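Glycogen synthase (Cyanobacterium sp. CLg1, PDB 6GNF) belongs to the starch and bacterial glycogen synthases, glycosyltransferases of the two-domain GT-B fold, and binds adenosine-5'-diphosphate and a glycan. Local coordinates at residues A[131-136]-A[215-220]; A[195-200]-A[534-539]; A[372-377]-A[494-499]. One frame throughout, in Å; residues are numbered along the deposited sequence.

Contact 1 of 3, residues A[131-136]-A[215-220]; sequences DNVERF and DALNLP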
loop_
_atom_site.group_PDB
_atom_site.type_symbol
_atom_site.label_atom_id
_atom_site.label_comp_id
_atom_site.label_asym_id
_atom_site.label_seq_id
_atom_site.Cartn_x
_atom_site.Cartn_y
_atom_site.Cartn_z
ATOM N N ASP A 131 -18.745 3.696 -11.277
ATOM C CA ASP A 131 -18.076 3.618 -12.563
ATOM C C ASP A 131 -16.583 3.285 -12.469
ATOM O O ASP A 131 -15.815 3.626 -13.379
ATOM C CB ASP A 131 -18.289 4.936 -13.347
ATOM C CG ASP A 131 -17.488 6.110 -12.777
ATOM O OD1 ASP A 131 -17.390 6.198 -11.532
ATOM O OD2 ASP A 131 -16.996 6.957 -13.562
ATOM N N ASN A 132 -16.162 2.604 -11.403
ATOM C CA ASN A 132 -14.753 2.224 -11.286
ATOM C C ASN A 132 -14.286 1.288 -12.390
ATOM O O ASN A 132 -13.103 1.325 -12.776
ATOM C CB ASN A 132 -14.437 1.625 -9.913
ATOM C CG ASN A 132 -14.057 2.691 -8.880
ATOM O OD1 ASN A 132 -13.871 3.885 -9.189
ATOM N ND2 ASN A 132 -13.905 2.253 -7.641
ATOM N N VAL A 133 -15.194 0.444 -12.872
ATOM C CA VAL A 133 -14.911 -0.417 -14.017
ATOM C C VAL A 133 -14.449 0.436 -15.197
ATOM O O VAL A 133 -13.388 0.197 -15.757
ATOM C CB VAL A 133 -16.143 -1.256 -14.415
ATOM C CG1 VAL A 133 -15.987 -1.873 -15.801
ATOM C CG2 VAL A 133 -16.400 -2.344 -13.378
ATOM N N GLU A 134 -15.243 1.432 -15.563
ATOM C CA GLU A 134 -14.928 2.250 -16.726
ATOM C C GLU A 134 -13.674 3.098 -16.494
ATOM O O GLU A 134 -12.821 3.203 -17.368
ATOM C CB GLU A 134 -16.121 3.127 -17.098
ATOM C CG GLU A 134 -17.315 2.367 -17.644
ATOM C CD GLU A 134 -18.196 1.736 -16.569
ATOM O OE1 GLU A 134 -19.221 1.098 -16.913
ATOM O OE2 GLU A 134 -17.875 1.844 -15.363
ATOM N N ARG A 135 -13.558 3.688 -15.307
ATOM C CA ARG A 135 -12.436 4.561 -14.962
ATOM C C ARG A 135 -11.091 3.862 -15.029
ATOM O O ARG A 135 -10.126 4.420 -15.552
ATOM C CB ARG A 135 -12.616 5.143 -13.550
ATOM C CG ARG A 135 -13.420 6.437 -13.510
ATOM C CD ARG A 135 -14.114 6.666 -12.175
ATOM N NE ARG A 135 -13.262 6.382 -11.024
ATOM C CZ ARG A 135 -12.551 7.273 -10.340
ATOM N NH1 ARG A 135 -12.548 8.559 -10.671
ATOM N NH2 ARG A 135 -11.828 6.862 -9.301
ATOM N N PHE A 136 -11.012 2.648 -14.502
ATOM C CA PHE A 136 -9.732 1.959 -14.422
ATOM C C PHE A 136 -9.406 1.123 -15.656
ATOM O O PHE A 136 -8.240 0.992 -16.016
ATOM C CB PHE A 136 -9.630 1.151 -13.128
ATOM C CG PHE A 136 -9.703 2.001 -11.891
ATOM C CD1 PHE A 136 -8.990 3.192 -11.805
ATOM C CD2 PHE A 136 -10.492 1.623 -10.813
ATOM C CE1 PHE A 136 -9.066 3.981 -10.671
ATOM C CE2 PHE A 136 -10.565 2.414 -9.669
ATOM C CZ PHE A 136 -9.857 3.594 -9.602
ATOM N N ASP A 215 -19.308 -6.231 -20.828
ATOM C CA ASP A 215 -19.349 -5.478 -22.079
ATOM C C ASP A 215 -18.595 -4.158 -21.959
ATOM O O ASP A 215 -18.123 -3.623 -22.952
ATOM C CB ASP A 215 -20.796 -5.219 -22.516
ATOM C CG ASP A 215 -21.518 -6.481 -22.953
ATOM O OD1 ASP A 215 -20.840 -7.450 -23.343
ATOM O OD2 ASP A 215 -22.771 -6.500 -22.925
ATOM N N ALA A 216 -18.529 -3.612 -20.749
ATOM C CA ALA A 216 -17.838 -2.359 -20.514
ATOM C C ALA A 216 -16.324 -2.451 -20.680
ATOM O O ALA A 216 -15.663 -1.417 -20.781
ATOM C CB ALA A 216 -18.175 -1.829 -19.127
ATOM N N LEU A 217 -15.772 -3.659 -20.688
ATOM C CA LEU A 217 -14.324 -3.842 -20.850
ATOM C C LEU A 217 -13.836 -3.721 -22.296
ATOM O O LEU A 217 -12.655 -3.517 -22.522
ATOM C CB LEU A 217 -13.907 -5.202 -20.279
ATOM C CG LEU A 217 -14.276 -5.427 -18.808
ATOM C CD1 LEU A 217 -13.779 -6.781 -18.337
ATOM C CD2 LEU A 217 -13.708 -4.318 -17.938
ATOM N N ASN A 218 -14.744 -3.831 -23.261
ATOM C CA ASN A 218 -14.387 -3.869 -24.688
ATOM C C ASN A 218 -13.307 -4.882 -25.012
ATOM O O ASN A 218 -12.316 -4.549 -25.680
ATOM C CB ASN A 218 -13.952 -2.492 -25.191
ATOM C CG ASN A 218 -15.052 -1.468 -25.087
ATOM O OD1 ASN A 218 -16.012 -1.477 -25.861
ATOM N ND2 ASN A 218 -14.902 -0.550 -24.147
ATOM N N LEU A 219 -13.511 -6.103 -24.528
ATOM C CA LEU A 219 -12.635 -7.207 -24.837
ATOM C C LEU A 219 -13.459 -8.326 -25.440
ATOM O O LEU A 219 -14.599 -8.560 -25.026
ATOM C CB LEU A 219 -11.956 -7.705 -23.573
ATOM C CG LEU A 219 -10.876 -6.812 -22.985
ATOM C CD1 LEU A 219 -10.523 -7.285 -21.589
ATOM C CD2 LEU A 219 -9.636 -6.800 -23.869
ATOM N N PRO A 220 -12.869 -9.062 -26.389
ATOM C CA PRO A 220 -13.579 -10.188 -26.964
ATOM C C PRO A 220 -13.712 -11.360 -25.991
ATOM O O PRO A 220 -13.122 -11.343 -24.911
ATOM C CB PRO A 220 -12.727 -10.556 -28.176
ATOM C CG PRO A 220 -11.359 -10.088 -27.840
ATOM C CD PRO A 220 -11.504 -8.918 -26.923
#
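The backbones of Glu134 and Ala216 come nearest each other where the first turn of helix 132-144 meets a loop, their CA atoms 6.6 Å apart. Residues 131-136 bring the start of the helix, with Asp131 immediately before it and Arg135 N bonded to Asp131 O; residues 215-217 have helical backbone angles but lack the regular bonds of a helix.

How a helix can receive a loop through a few methyl groups is well illustrated here. Val133 points directly at the loop, and its CG1 makes every touch to the loop segment. With chi1 at 165°, that methyl lies opposite the backbone N and beside the carbonyl carbon, where it reaches two neighbours at once. Ala216 CB and Leu217 CD2 are each 4.0 Å from Val133 CG1, the side chains of Val133 and Leu217 crossing at about a right angle. Glu134 starts out less directly, but a bend at chi2 (81°) carries its carboxylate to the loop, and OE1 of Glu134 rests 3.8 Å from Ala216 CB. OE1 also forms a salt bridge with Lys213, two residues ahead of the loop segment, so a charge pair flanks the apolar patch.

Trp257 of helix 257-264 touches both Val133 and Leu217 and thereby joins the two segments through a third element. Around them, Tyr82 of strand 72-82 lies against Glu134, and Tyr180 and Leu179 of helix 177-186 receive Leu219.

Contact 2 of 3, residues A[195-200]-A[534-539]; sequences KTVMLL and DIFEQL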
loop_
_atom_site.group_PDB
_atom_site.type_symbol
_atom_site.label_atom_id
_atom_site.label_comp_id
_atom_site.label_asym_id
_atom_site.label_seq_id
_atom_site.Cartn_x
_atom_site.Cartn_y
_atom_site.Cartn_z
ATOM N N LYS A 195 6.967 -6.471 -22.279
ATOM C CA LYS A 195 6.666 -7.419 -21.206
ATOM C C LYS A 195 5.767 -6.770 -20.162
ATOM O O LYS A 195 5.781 -5.543 -19.997
ATOM C CB LYS A 195 7.954 -7.893 -20.542
ATOM C CG LYS A 195 8.952 -8.535 -21.490
ATOM C CD LYS A 195 8.437 -9.852 -22.053
ATOM C CE LYS A 195 9.320 -10.340 -23.188
ATOM N NZ LYS A 195 8.955 -11.721 -23.588
ATOM N N THR A 196 4.981 -7.588 -19.467
ATOM C CA THR A 196 4.170 -7.086 -18.372
ATOM C C THR A 196 4.515 -7.807 -17.085
ATOM O O THR A 196 4.713 -9.026 -17.071
ATOM C CB THR A 196 2.665 -7.256 -18.627
ATOM O OG1 THR A 196 2.375 -8.636 -18.814
ATOM C CG2 THR A 196 2.253 -6.506 -19.858
ATOM N N VAL A 197 4.555 -7.037 -16.007
ATOM C CA VAL A 197 4.770 -7.571 -14.684
ATOM C C VAL A 197 3.599 -7.135 -13.818
ATOM O O VAL A 197 3.314 -5.944 -13.716
ATOM C CB VAL A 197 6.095 -7.061 -14.091
ATOM C CG1 VAL A 197 6.215 -7.430 -12.618
ATOM C CG2 VAL A 197 7.266 -7.630 -14.871
ATOM N N MET A 198 2.959 -8.108 -13.182
ATOM C CA MET A 198 1.874 -7.852 -12.262
ATOM C C MET A 198 2.515 -7.697 -10.883
ATOM O O MET A 198 3.102 -8.639 -10.362
ATOM C CB MET A 198 0.907 -9.041 -12.304
ATOM C CG MET A 198 -0.494 -8.769 -11.808
ATOM S SD MET A 198 -1.344 -7.560 -12.849
ATOM C CE MET A 198 -1.786 -6.403 -11.545
ATOM N N LEU A 199 2.504 -6.483 -10.345
ATOM C CA LEU A 199 3.031 -6.243 -9.005
ATOM C C LEU A 199 1.881 -6.126 -8.035
ATOM O O LEU A 199 1.131 -5.152 -8.053
ATOM C CB LEU A 199 3.899 -4.989 -8.960
ATOM C CG LEU A 199 4.548 -4.658 -7.607
ATOM C CD1 LEU A 199 5.284 -5.861 -7.030
ATOM C CD2 LEU A 199 5.502 -3.482 -7.732
ATOM N N LEU A 200 1.757 -7.134 -7.177
ATOM C CA LEU A 200 0.651 -7.230 -6.245
ATOM C C LEU A 200 1.037 -6.602 -4.914
ATOM O O LEU A 200 2.061 -6.967 -4.327
ATOM C CB LEU A 200 0.283 -8.699 -6.038
ATOM C CG LEU A 200 -0.720 -8.992 -4.922
ATOM C CD1 LEU A 200 -2.101 -8.463 -5.291
ATOM C CD2 LEU A 200 -0.764 -10.486 -4.625
ATOM N N ASP A 534 17.165 -7.605 -11.757
ATOM C CA ASP A 534 17.482 -8.989 -12.154
ATOM C C ASP A 534 16.310 -9.696 -12.806
ATOM O O ASP A 534 16.466 -10.330 -13.846
ATOM C CB ASP A 534 17.955 -9.812 -10.962
ATOM C CG ASP A 534 19.384 -9.485 -10.566
ATOM O OD1 ASP A 534 19.995 -8.616 -11.232
ATOM O OD2 ASP A 534 19.903 -10.093 -9.600
ATOM N N ILE A 535 15.145 -9.597 -12.178
ATOM C CA ILE A 535 13.930 -10.170 -12.739
ATOM C C ILE A 535 13.601 -9.542 -14.089
ATOM O O ILE A 535 13.323 -10.270 -15.041
ATOM C CB ILE A 535 12.761 -10.064 -11.740
ATOM C CG1 ILE A 535 12.918 -11.163 -10.687
ATOM C CG2 ILE A 535 11.416 -10.220 -12.435
ATOM C CD1 ILE A 535 12.217 -10.878 -9.386
ATOM N N PHE A 536 13.698 -8.215 -14.181
ATOM C CA PHE A 536 13.424 -7.513 -15.437
ATOM C C PHE A 536 14.379 -7.947 -16.543
ATOM O O PHE A 536 13.953 -8.169 -17.672
ATOM C CB PHE A 536 13.500 -5.987 -15.268
ATOM C CG PHE A 536 12.443 -5.395 -14.366
ATOM C CD1 PHE A 536 11.228 -6.030 -14.141
ATOM C CD2 PHE A 536 12.665 -4.168 -13.759
ATOM C CE1 PHE A 536 10.273 -5.457 -13.312
ATOM C CE2 PHE A 536 11.710 -3.590 -12.933
ATOM C CZ PHE A 536 10.510 -4.235 -12.710
ATOM N N GLU A 537 15.656 -8.099 -16.214
ATOM C CA GLU A 537 16.656 -8.496 -17.210
ATOM C C GLU A 537 16.414 -9.898 -17.762
ATOM O O GLU A 537 16.696 -10.155 -18.928
ATOM C CB GLU A 537 18.074 -8.377 -16.651
ATOM C CG GLU A 537 18.627 -6.962 -16.760
ATOM C CD GLU A 537 19.877 -6.721 -15.924
ATOM O OE1 GLU A 537 20.384 -7.661 -15.253
ATOM O OE2 GLU A 537 20.350 -5.563 -15.925
ATOM N N GLN A 538 15.908 -10.797 -16.923
ATOM C CA GLN A 538 15.544 -12.149 -17.359
ATOM C C GLN A 538 14.370 -12.145 -18.330
ATOM O O GLN A 538 14.324 -12.949 -19.260
ATOM C CB GLN A 538 15.200 -13.037 -16.158
ATOM C CG GLN A 538 16.355 -13.467 -15.267
ATOM C CD GLN A 538 17.594 -13.843 -16.049
ATOM O OE1 GLN A 538 17.725 -14.970 -16.531
ATOM N NE2 GLN A 538 18.492 -12.888 -16.215
ATOM N N LEU A 539 13.411 -11.252 -18.106
ATOM C CA LEU A 539 12.233 -11.150 -18.972
ATOM C C LEU A 539 12.576 -10.700 -20.383
ATOM O O LEU A 539 12.074 -11.272 -21.350
ATOM C CB LEU A 539 11.209 -10.173 -18.389
ATOM C CG LEU A 539 10.405 -10.647 -17.187
ATOM C CD1 LEU A 539 9.492 -9.524 -16.719
ATOM C CD2 LEU A 539 9.594 -11.880 -17.537
#
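Val197 and Leu539 meet through one methyl each: CG2 of Val197 is 3.5 Å from CD1 of Leu539, tighter than usual for two carbons. The same CG2 also reaches the ring of Phe536, 4.0 Å from its CE1, so a single valine branch is shared between residues about one helical turn apart. The Val197 chi1 of 170° turns CG1 away from the backbone N and leaves CG2 opposite the carbonyl carbon, on the side of the backbone N.

Lys195, two residues earlier on the same side of the strand, extends the contact. It is bent at chi2, and the chain passes Leu539, with CG of Lys195 4.2 Å from CB of Leu539 and CE of Lys195 3.4 Å from Leu539 O.

Segment 534-539 runs roughly antiparallel to strand 195-200, at 144°, the axes of the two segments 10.0 Å apart. Strands on both flanks complete the seat: Ile166 and Val168 of strand 166-170 pack on Phe536, while Leu269 of strand 267-270 touches Val197 and Gln267 touches Leu539.

As an example of a helix laid on the parallel part of a mixed sheet, the joint relies on apolar fit at Val197; at Lys195 the carbonyl of Leu539 probably adds a weak electrostatic attraction to the lysine end.

Contact 3 of 3, residues A[372-377]-A[494-499]; sequences MPKLKQ and AMIVGM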
loop_
_atom_site.group_PDB
_atom_site.type_symbol
_atom_site.label_atom_id
_atom_site.label_comp_id
_atom_site.label_asym_id
_atom_site.label_seq_id
_atom_site.Cartn_x
_atom_site.Cartn_y
_atom_site.Cartn_z
ATOM N N MET A 372 -7.917 -2.152 25.986
ATOM C CA MET A 372 -7.664 -1.122 27.007
ATOM C C MET A 372 -7.856 -1.585 28.453
ATOM O O MET A 372 -7.006 -1.301 29.296
ATOM C CB MET A 372 -8.510 0.129 26.740
ATOM C CG MET A 372 -8.071 0.914 25.513
ATOM S SD MET A 372 -6.515 1.793 25.771
ATOM C CE MET A 372 -5.917 1.930 24.088
ATOM N N PRO A 373 -8.950 -2.317 28.742
ATOM C CA PRO A 373 -9.137 -2.788 30.121
ATOM C C PRO A 373 -7.960 -3.618 30.639
ATOM O O PRO A 373 -7.588 -3.486 31.805
ATOM C CB PRO A 373 -10.407 -3.643 30.036
ATOM C CG PRO A 373 -11.135 -3.126 28.838
ATOM C CD PRO A 373 -10.068 -2.726 27.870
ATOM N N LYS A 374 -7.362 -4.434 29.773
ATOM C CA LYS A 374 -6.216 -5.257 30.159
ATOM C C LYS A 374 -4.886 -4.503 30.122
ATOM O O LYS A 374 -3.907 -4.951 30.709
ATOM C CB LYS A 374 -6.106 -6.481 29.250
ATOM C CG LYS A 374 -7.216 -7.509 29.430
ATOM C CD LYS A 374 -6.708 -8.913 29.129
ATOM C CE LYS A 374 -7.821 -9.947 29.139
ATOM N NZ LYS A 374 -8.524 -9.985 27.828
ATOM N N LEU A 375 -4.833 -3.401 29.384
ATOM C CA LEU A 375 -3.566 -2.695 29.166
ATOM C C LEU A 375 -3.048 -1.942 30.391
ATOM O O LEU A 375 -1.834 -1.792 30.572
ATOM C CB LEU A 375 -3.680 -1.732 27.981
ATOM C CG LEU A 375 -3.722 -2.369 26.592
ATOM C CD1 LEU A 375 -3.899 -1.293 25.532
ATOM C CD2 LEU A 375 -2.474 -3.195 26.316
ATOM N N LYS A 376 -3.954 -1.464 31.238
ATOM C CA LYS A 376 -3.543 -0.681 32.401
ATOM C C LYS A 376 -2.551 -1.448 33.277
ATOM O O LYS A 376 -1.659 -0.855 33.883
ATOM C CB LYS A 376 -4.750 -0.242 33.234
ATOM C CG LYS A 376 -4.423 0.928 34.143
ATOM C CD LYS A 376 -5.647 1.521 34.818
ATOM C CE LYS A 376 -5.298 2.849 35.475
ATOM N NZ LYS A 376 -6.254 3.231 36.552
ATOM N N GLN A 377 -2.707 -2.769 33.321
ATOM C CA GLN A 377 -1.814 -3.652 34.074
ATOM C C GLN A 377 -0.351 -3.576 33.621
ATOM O O GLN A 377 0.556 -3.829 34.411
ATOM C CB GLN A 377 -2.310 -5.104 33.961
ATOM C CG GLN A 377 -3.675 -5.377 34.593
ATOM C CD GLN A 377 -3.724 -5.142 36.103
ATOM O OE1 GLN A 377 -2.722 -4.794 36.730
ATOM N NE2 GLN A 377 -4.892 -5.359 36.695
ATOM N N ALA A 494 -3.519 -12.106 22.091
ATOM C CA ALA A 494 -2.403 -12.361 21.181
ATOM C C ALA A 494 -1.472 -11.147 21.051
ATOM O O ALA A 494 -0.249 -11.297 20.993
ATOM C CB ALA A 494 -2.931 -12.776 19.820
ATOM N N MET A 495 -2.055 -9.951 21.018
ATOM C CA MET A 495 -1.276 -8.716 20.937
ATOM C C MET A 495 -0.467 -8.521 22.212
ATOM O O MET A 495 0.723 -8.239 22.167
ATOM C CB MET A 495 -2.204 -7.513 20.716
ATOM C CG MET A 495 -1.493 -6.168 20.632
ATOM S SD MET A 495 -2.631 -4.786 20.412
ATOM C CE MET A 495 -3.372 -4.699 22.038
ATOM N N ILE A 496 -1.125 -8.695 23.349
ATOM C CA ILE A 496 -0.504 -8.454 24.652
ATOM C C ILE A 496 0.675 -9.393 24.933
ATOM O O ILE A 496 1.641 -8.998 25.583
ATOM C CB ILE A 496 -1.557 -8.522 25.777
ATOM C CG1 ILE A 496 -2.481 -7.300 25.675
ATOM C CG2 ILE A 496 -0.902 -8.569 27.150
ATOM C CD1 ILE A 496 -3.791 -7.444 26.417
ATOM N N VAL A 497 0.603 -10.626 24.440
ATOM C CA VAL A 497 1.739 -11.545 24.526
ATOM C C VAL A 497 2.988 -10.909 23.909
ATOM O O VAL A 497 4.069 -10.953 24.508
ATOM C CB VAL A 497 1.427 -12.909 23.857
ATOM C CG1 VAL A 497 2.699 -13.709 23.592
ATOM C CG2 VAL A 497 0.475 -13.714 24.732
ATOM N N GLY A 498 2.833 -10.308 22.730
ATOM C CA GLY A 498 3.940 -9.626 22.066
ATOM C C GLY A 498 4.428 -8.418 22.840
ATOM O O GLY A 498 5.633 -8.216 22.990
ATOM N N MET A 499 3.496 -7.632 23.363
ATOM C CA MET A 499 3.851 -6.429 24.121
ATOM C C MET A 499 4.626 -6.787 25.387
ATOM O O MET A 499 5.599 -6.118 25.733
ATOM C CB MET A 499 2.596 -5.622 24.473
ATOM C CG MET A 499 1.898 -5.032 23.256
ATOM S SD MET A 499 0.274 -4.355 23.631
ATOM C CE MET A 499 0.729 -2.864 24.512
#
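Lys374 NZ, at the end of a side chain whose base touches Ile496, is held by a salt bridge to Asp493 OD1 and a weak hydrogen bond to Gln489 OE1, both on the N-terminal side of Ile496 in helix 485-503. Bends at chi2 and at chi4 (84°) direct the chain to these acceptors, while CB of Lys374 stays 3.8 Å from CD1 of Ile496. The long side chain therefore spans the exposed margin of the contact, apolar at its root and charged at its end.

Behind it, Leu375 supplies the buried part. CD2 of Leu375 is the branch that meets helix 485-503, lying 3.7 Å from CE of Met499 and 4.0 Å from SD of Met499. The two side chains cross at about a right angle, and the bend of Met499 at chi3 (73°) turns its terminal methyl to the leucine. CG1 of Ile496 adds a looser touch, 4.2 Å from CD2 of Leu375. One leucine methyl thus bridges Ile496 and Met499, about one turn apart on helix 485-503.

Met495, next to Ile496, continues the apolar surface onto Val367 and Ile368 of helix 365-370. The principle illustrated is helix-helix packing in an alpha/beta domain: the helical connection between parallel strands 352-356 and 381-385, part of a beta-alpha-beta crossover, is met by a helix following the last strand of the sheet, in the C-terminal Rossmann-like domain of the GT-B fold.

How the contacts relate
From the N terminus, contact 1 opens at 131-136 and closes at 215-220, but contact 2 has already opened between them at strand 195-200, so these two cross. Contact 2 closes only at 534-539, near the end of the modelled chain, and the long excursion it spans includes the whole of contact 3, whose segments 372-377 and 494-499 come in series after contact 1. Contact 1 stays in the N-terminal half of the protein and contact 3 in the C-terminal domain, on opposite sides of the chain's centre, their centres 47 Å apart. Contact 2 brings the final helix back onto the N-terminal sheet, so that the C-terminal helix packs on the N-terminal domain.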